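Local coordinates for malic enzyme (Entamoeba histolytica, PDB 3NV9), which catalyses the oxidative decarboxylation of malate to pyruvate, probably with NADP as cofactor, and activates the drug metronidazole, at the interface of chains A and B. Numbering follows the deposited sequence. Chains: chain A/B, Malic enzyme.

The interface of chains A and B. Residues chain A 33, 102-103, 105, 329; chain B 69-70, 73-74.
The B:Ser70 hydroxyl meets the carboxylate of A:Asp105 across the interface, and this hydrogen bond is a direct polar link between the chains. OG donates to OD2 on its syn side, the side facing the other carboxylate oxygen. At 2.4 Å between B:Ser70 OG and A:Asp105 OD2 the bond is modelled very short, so its exact length deserves little weight. The serine can reach because its OG lies anti to its own backbone N (chi1 -177°), directed away from helix 69-78 of chain B.

The same OD2 also meets water 1, modelled 2.5 Å from A:Asp105 OD2. Water 1 is 3.0 Å from the backbone carbonyl oxygen A:Val102 O. On the chain B side, water 1 is 2.8 Å from the hydroxyl B:Ser73 OG. Two serines one helical turn apart thus reach the same carboxylate oxygen, one directly and the other through water.

Apolar groups frame this polar knot. The methyl CG2 of B:Thr74 comes up to the other carboxylate oxygen, 3.6 Å from A:Asp105 OD1, the two side chains crossing at about a right angle. From another side, the ring of A:Pro329, which follows a cis peptide bond, bears on the serine methylene, with CG 3.5 Å from B:Ser70 CB. Further along, A:Leu103 and B:Val69 meet methyl to methyl, CD1 to CG1 at 3.8 Å. A:Val102 turns CG2 towards B:Ser73, but its chi1 of 0° is eclipsed and that contact is best read loosely.

Behind these, the short 3-10 helix 103-105 presents A:Asp105, in the conserved segment that carries the substrate-binding arginine. Helix 69-78 of chain B directly follows the Tyr-Thr-Pro-Gly stretch with the catalytic tyrosine, and A:Pro329 belongs to the family's Asn-Pro motif. This part of the deeply entangled dimer therefore probably builds the active site from both chains.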
# COMPACT_ATOMS: atom_id res chain seq x y z
N LYS A 33 -2.66 14.64 -22.15
CA LYS A 33 -1.30 14.24 -21.77
C LYS A 33 -0.57 15.37 -21.04
O LYS A 33 0.05 15.13 -20.02
CB LYS A 33 -0.47 13.78 -22.98
CG LYS A 33 -0.96 12.49 -23.71
CD LYS A 33 -0.26 12.32 -25.11
CE LYS A 33 -0.32 10.81 -25.54
NZ LYS A 33 0.13 10.53 -26.99
N VAL A 102 1.53 -1.72 -20.44
CA VAL A 102 0.78 -0.63 -19.85
C VAL A 102 0.20 0.30 -20.88
O VAL A 102 0.93 1.09 -21.52
CB VAL A 102 1.38 -0.03 -18.50
CG1 VAL A 102 2.66 -0.73 -18.05
CG2 VAL A 102 1.42 1.45 -18.48
N LEU A 103 -1.12 0.17 -21.03
CA LEU A 103 -1.87 0.65 -22.18
C LEU A 103 -1.12 0.33 -23.48
O LEU A 103 -0.46 -0.68 -23.55
CB LEU A 103 -2.15 2.12 -22.07
CG LEU A 103 -2.60 2.62 -20.70
CD1 LEU A 103 -2.61 4.16 -20.74
CD2 LEU A 103 -4.01 2.06 -20.37
N ASP A 105 1.33 1.73 -24.64
CA ASP A 105 2.75 2.10 -24.53
C ASP A 105 3.58 0.85 -24.25
O ASP A 105 4.78 0.83 -24.51
CB ASP A 105 2.94 3.12 -23.43
CG ASP A 105 2.24 4.42 -23.73
OD1 ASP A 105 2.53 5.00 -24.82
OD2 ASP A 105 1.40 4.86 -22.92
N PRO A 329 -3.42 5.21 -25.55
CA PRO A 329 -4.23 6.45 -25.32
C PRO A 329 -4.94 6.93 -26.58
O PRO A 329 -5.85 7.74 -26.50
CB PRO A 329 -3.19 7.46 -24.82
CG PRO A 329 -1.91 7.08 -25.52
CD PRO A 329 -1.99 5.52 -25.70
N VAL B 69 -2.84 9.67 -18.80
CA VAL B 69 -1.91 9.00 -17.93
C VAL B 69 -0.75 8.38 -18.73
O VAL B 69 0.36 8.14 -18.17
CB VAL B 69 -2.63 7.96 -17.05
CG1 VAL B 69 -2.99 6.65 -17.87
CG2 VAL B 69 -1.79 7.66 -15.80
N SER B 70 -0.98 8.19 -20.03
CA SER B 70 0.05 7.69 -20.94
C SER B 70 1.35 8.52 -20.89
O SER B 70 2.45 7.94 -20.91
CB SER B 70 -0.45 7.66 -22.37
OG SER B 70 0.56 7.11 -23.21
N SER B 73 3.43 7.30 -18.02
CA SER B 73 4.11 6.04 -18.28
C SER B 73 5.33 6.27 -19.19
O SER B 73 6.37 5.70 -18.98
CB SER B 73 3.19 5.03 -18.95
OG SER B 73 1.90 5.05 -18.40
N THR B 74 5.22 7.11 -20.21
CA THR B 74 6.37 7.30 -21.06
C THR B 74 7.44 8.18 -20.44
O THR B 74 8.65 7.90 -20.61
CB THR B 74 5.98 7.82 -22.44
OG1 THR B 74 5.25 9.05 -22.30
CG2 THR B 74 5.18 6.75 -23.17
O HOH W 1 0.63 4.00 -20.66